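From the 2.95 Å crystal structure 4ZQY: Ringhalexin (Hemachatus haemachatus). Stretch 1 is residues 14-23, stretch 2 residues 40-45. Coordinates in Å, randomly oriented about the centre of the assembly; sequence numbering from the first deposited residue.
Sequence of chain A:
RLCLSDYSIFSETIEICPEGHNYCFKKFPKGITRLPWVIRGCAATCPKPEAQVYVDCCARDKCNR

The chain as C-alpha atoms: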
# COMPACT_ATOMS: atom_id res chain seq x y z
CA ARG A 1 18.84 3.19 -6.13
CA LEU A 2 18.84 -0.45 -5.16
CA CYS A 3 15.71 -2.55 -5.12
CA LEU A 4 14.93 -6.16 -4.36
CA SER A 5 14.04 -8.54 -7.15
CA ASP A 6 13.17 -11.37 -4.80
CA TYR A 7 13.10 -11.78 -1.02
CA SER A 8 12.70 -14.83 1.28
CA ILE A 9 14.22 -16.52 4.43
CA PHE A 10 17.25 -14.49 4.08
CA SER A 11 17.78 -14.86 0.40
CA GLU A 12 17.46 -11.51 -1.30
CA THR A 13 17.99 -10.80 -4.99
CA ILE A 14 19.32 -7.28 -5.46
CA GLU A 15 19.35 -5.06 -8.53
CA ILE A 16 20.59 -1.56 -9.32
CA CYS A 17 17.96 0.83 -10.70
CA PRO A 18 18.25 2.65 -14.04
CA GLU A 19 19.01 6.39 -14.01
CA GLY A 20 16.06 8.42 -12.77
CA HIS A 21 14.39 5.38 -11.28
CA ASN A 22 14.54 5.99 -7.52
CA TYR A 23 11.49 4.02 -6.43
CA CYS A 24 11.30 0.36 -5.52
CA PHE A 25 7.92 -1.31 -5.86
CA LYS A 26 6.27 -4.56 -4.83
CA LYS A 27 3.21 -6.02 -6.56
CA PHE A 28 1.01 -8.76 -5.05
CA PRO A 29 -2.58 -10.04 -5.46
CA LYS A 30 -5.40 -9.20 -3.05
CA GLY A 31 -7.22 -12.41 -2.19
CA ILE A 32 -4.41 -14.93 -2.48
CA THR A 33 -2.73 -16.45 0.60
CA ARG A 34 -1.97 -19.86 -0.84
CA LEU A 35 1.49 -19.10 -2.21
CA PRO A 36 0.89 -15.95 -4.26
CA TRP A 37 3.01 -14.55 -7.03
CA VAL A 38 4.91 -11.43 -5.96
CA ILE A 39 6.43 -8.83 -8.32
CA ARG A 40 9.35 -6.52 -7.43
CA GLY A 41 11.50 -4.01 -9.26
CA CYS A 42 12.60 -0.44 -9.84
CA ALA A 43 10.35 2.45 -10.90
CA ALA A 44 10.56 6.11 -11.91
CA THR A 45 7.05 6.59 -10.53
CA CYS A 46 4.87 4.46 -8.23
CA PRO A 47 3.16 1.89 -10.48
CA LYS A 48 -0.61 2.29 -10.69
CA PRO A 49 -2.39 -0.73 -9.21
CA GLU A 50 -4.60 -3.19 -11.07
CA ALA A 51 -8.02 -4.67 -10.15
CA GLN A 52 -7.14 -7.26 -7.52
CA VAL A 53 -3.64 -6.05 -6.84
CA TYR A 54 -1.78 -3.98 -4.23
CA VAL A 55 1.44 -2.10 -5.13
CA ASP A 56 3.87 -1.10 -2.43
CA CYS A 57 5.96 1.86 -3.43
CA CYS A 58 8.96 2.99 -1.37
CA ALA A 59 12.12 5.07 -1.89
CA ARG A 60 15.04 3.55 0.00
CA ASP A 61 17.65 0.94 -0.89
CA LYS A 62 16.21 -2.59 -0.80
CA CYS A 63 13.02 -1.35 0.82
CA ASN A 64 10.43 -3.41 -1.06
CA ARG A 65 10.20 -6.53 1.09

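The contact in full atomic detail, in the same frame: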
# COMPACT_ATOMS: atom_id res chain seq x y z
N ILE A 14 19.17 -8.72 -5.41
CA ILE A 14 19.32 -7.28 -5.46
C ILE A 14 19.65 -6.81 -6.87
O ILE A 14 20.49 -7.39 -7.55
CB ILE A 14 20.43 -6.81 -4.51
CG1 ILE A 14 20.28 -7.48 -3.14
CG2 ILE A 14 20.46 -5.29 -4.41
CD1 ILE A 14 21.45 -8.39 -2.77
N GLU A 15 19.03 -5.71 -7.28
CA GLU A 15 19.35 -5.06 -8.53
C GLU A 15 19.62 -3.57 -8.35
O GLU A 15 19.26 -2.98 -7.33
CB GLU A 15 18.22 -5.25 -9.54
CG GLU A 15 16.89 -4.65 -9.13
CD GLU A 15 15.87 -4.74 -10.23
OE1 GLU A 15 16.11 -4.19 -11.32
OE2 GLU A 15 14.83 -5.41 -10.03
N ILE A 16 20.34 -3.00 -9.31
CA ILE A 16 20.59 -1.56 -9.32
C ILE A 16 19.66 -0.86 -10.33
O ILE A 16 19.53 -1.28 -11.48
CB ILE A 16 22.08 -1.26 -9.60
CG1 ILE A 16 22.35 0.24 -9.56
CG2 ILE A 16 22.59 -1.96 -10.85
CD1 ILE A 16 23.81 0.57 -9.50
N CYS A 17 18.96 0.17 -9.88
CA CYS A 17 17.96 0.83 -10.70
C CYS A 17 18.54 1.70 -11.79
O CYS A 17 19.57 2.34 -11.59
CB CYS A 17 17.06 1.69 -9.82
SG CYS A 17 16.04 0.75 -8.71
N PRO A 18 17.88 1.73 -12.95
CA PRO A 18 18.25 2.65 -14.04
C PRO A 18 18.33 4.09 -13.56
O PRO A 18 17.77 4.41 -12.50
CB PRO A 18 17.11 2.50 -15.03
CG PRO A 18 16.53 1.15 -14.78
CD PRO A 18 16.87 0.75 -13.37
N GLU A 19 18.98 4.96 -14.32
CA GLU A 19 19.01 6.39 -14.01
C GLU A 19 17.60 6.94 -13.96
O GLU A 19 16.76 6.63 -14.80
CB GLU A 19 19.82 7.17 -15.05
CG GLU A 19 21.31 6.90 -15.01
CD GLU A 19 22.08 7.71 -16.03
OE1 GLU A 19 22.62 8.78 -15.67
OE2 GLU A 19 22.15 7.28 -17.20
N GLY A 20 17.34 7.75 -12.93
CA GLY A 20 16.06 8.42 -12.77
C GLY A 20 15.03 7.58 -12.06
O GLY A 20 14.03 8.10 -11.58
N HIS A 21 15.27 6.28 -12.00
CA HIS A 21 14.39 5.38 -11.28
C HIS A 21 14.87 5.31 -9.83
O HIS A 21 15.92 4.73 -9.55
CB HIS A 21 14.42 4.00 -11.92
CG HIS A 21 13.84 3.98 -13.30
ND1 HIS A 21 14.43 4.61 -14.37
CD2 HIS A 21 12.73 3.37 -13.79
CE1 HIS A 21 13.70 4.42 -15.45
NE2 HIS A 21 12.67 3.66 -15.13
N ASN A 22 14.11 5.91 -8.92
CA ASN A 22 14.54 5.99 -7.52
C ASN A 22 13.50 5.38 -6.59
O ASN A 22 13.61 5.46 -5.37
CB ASN A 22 14.82 7.45 -7.12
CG ASN A 22 16.01 8.05 -7.86
OD1 ASN A 22 17.16 7.71 -7.59
ND2 ASN A 22 15.73 8.96 -8.78
N TYR A 23 12.51 4.73 -7.19
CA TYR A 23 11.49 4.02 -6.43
C TYR A 23 11.68 2.52 -6.56
O TYR A 23 12.10 2.03 -7.60
CB TYR A 23 10.10 4.40 -6.93
CG TYR A 23 9.70 5.83 -6.65
CD1 TYR A 23 9.28 6.23 -5.39
CD2 TYR A 23 9.74 6.78 -7.66
CE1 TYR A 23 8.92 7.54 -5.15
CE2 TYR A 23 9.38 8.08 -7.43
CZ TYR A 23 8.97 8.46 -6.18
OH TYR A 23 8.61 9.77 -5.96
N ARG A 40 8.50 -7.60 -7.92
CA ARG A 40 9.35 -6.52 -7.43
C ARG A 40 10.21 -5.93 -8.53
O ARG A 40 10.46 -6.56 -9.56
CB ARG A 40 10.26 -7.02 -6.31
CG ARG A 40 9.57 -7.43 -5.02
CD ARG A 40 10.59 -7.83 -3.97
NE ARG A 40 10.00 -8.29 -2.72
CZ ARG A 40 9.55 -9.52 -2.51
NH1 ARG A 40 9.58 -10.41 -3.50
NH2 ARG A 40 9.03 -9.86 -1.33
N GLY A 41 10.64 -4.69 -8.32
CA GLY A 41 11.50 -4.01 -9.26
C GLY A 41 11.68 -2.54 -8.98
O GLY A 41 11.30 -2.05 -7.92
N CYS A 42 12.32 -1.86 -9.93
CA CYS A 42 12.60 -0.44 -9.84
C CYS A 42 11.51 0.33 -10.58
O CYS A 42 10.83 -0.23 -11.43
CB CYS A 42 13.97 -0.11 -10.43
SG CYS A 42 15.36 -0.93 -9.60
N ALA A 43 11.36 1.61 -10.27
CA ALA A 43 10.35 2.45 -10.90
C ALA A 43 10.74 3.93 -10.87
O ALA A 43 11.41 4.39 -9.94
CB ALA A 43 9.02 2.25 -10.24
N ALA A 44 10.34 4.67 -11.90
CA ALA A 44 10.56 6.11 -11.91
C ALA A 44 9.41 6.78 -11.18
O ALA A 44 9.58 7.85 -10.60
CB ALA A 44 10.65 6.62 -13.32
N THR A 45 8.24 6.14 -11.23
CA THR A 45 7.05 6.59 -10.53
C THR A 45 6.32 5.37 -9.96
O THR A 45 6.36 4.30 -10.57
CB THR A 45 6.08 7.35 -11.45
OG1 THR A 45 5.58 6.45 -12.45
CG2 THR A 45 6.78 8.52 -12.13

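The two stretches are joined by a pair of backbone hydrogen bonds and by a disulfide. In stretch 1 the hydrogen-bonded residue, Tyr 23, and the disulfide residue, Cys 17, lie six residues apart; in stretch 2 their partners, Ala 43 and Cys 42, are adjacent. Tyr 23 and Ala 43 form an antiparallel, hydrogen-bonded pair with their CA atoms 4.9 Å apart. Tyr 23 N donates to Ala 43 O at 3.0 Å, and Ala 43 N donates to Tyr 23 O at 2.8 Å, so each residue uses both its amide and its carbonyl on the same partner. The N-H...O angles, 150° and 137°, show that the shorter bond is also the more bent. Tyr 23 O has a further neighbour in Cys 42 CA, at 3.4 Å, a CA-H...O contact that adds a weak interaction beside the stronger amide bond.

The covalent link lies between Cys 17 and Cys 42. Cys 17 SG and Cys 42 SG are 2.0 Å apart and chi3 is -83°, close to the roughly perpendicular arrangement that disulfides prefer. Both side chains adopt the m rotamer, and both CA-to-CB bonds point toward the opposing stretch, which brings the sulfurs together with Cys 17 CA and Cys 42 CA 5.6 Å apart. Pro 18 packs next to this bridge, with Pro 18 CD 4.2 Å from Cys 42 CB.

Between the disulfide and the paired strands, the chain reverses through a type II turn from Pro 18 to His 21, closed by a hydrogen bond from His 21 N to Pro 18 O at 3.2 Å. Gly 20 has a phi of 86°, a positive value that glycine accommodates readily. The imidazole is held by a second local bond, from His 21 ND1 to Glu 19 O at 3.1 Å. One face of the His 21 ring lies against Ala 44, whose CB lies 4.0 Å from the ring centroid and only 14° off the ring normal, a CH-pi contact.

On the side of the sheet shared by Tyr 23 and Ala 43, the two side chains meet directly, Tyr 23 CB to Ala 43 CB at 4.1 Å. The aromatic ring extends along stretch 2 and presents its edge to the Ala 44 carbonyl, with Tyr 23 CD2 3.1 Å from Ala 44 O; the slightly positive ring edge suits a carbonyl oxygen.

The strand segments 14-16 and 40-43 are farther apart. They run nearly parallel, at 16°, but their axes come no closer than 8.0 Å and no bridge joins them. Glu 15 reaches across this gap: Glu 15 OE2 lies 3.7 Å from Gly 41 CA, and Glu 15 OE1 lies 3.8 Å from Cys 42 SG.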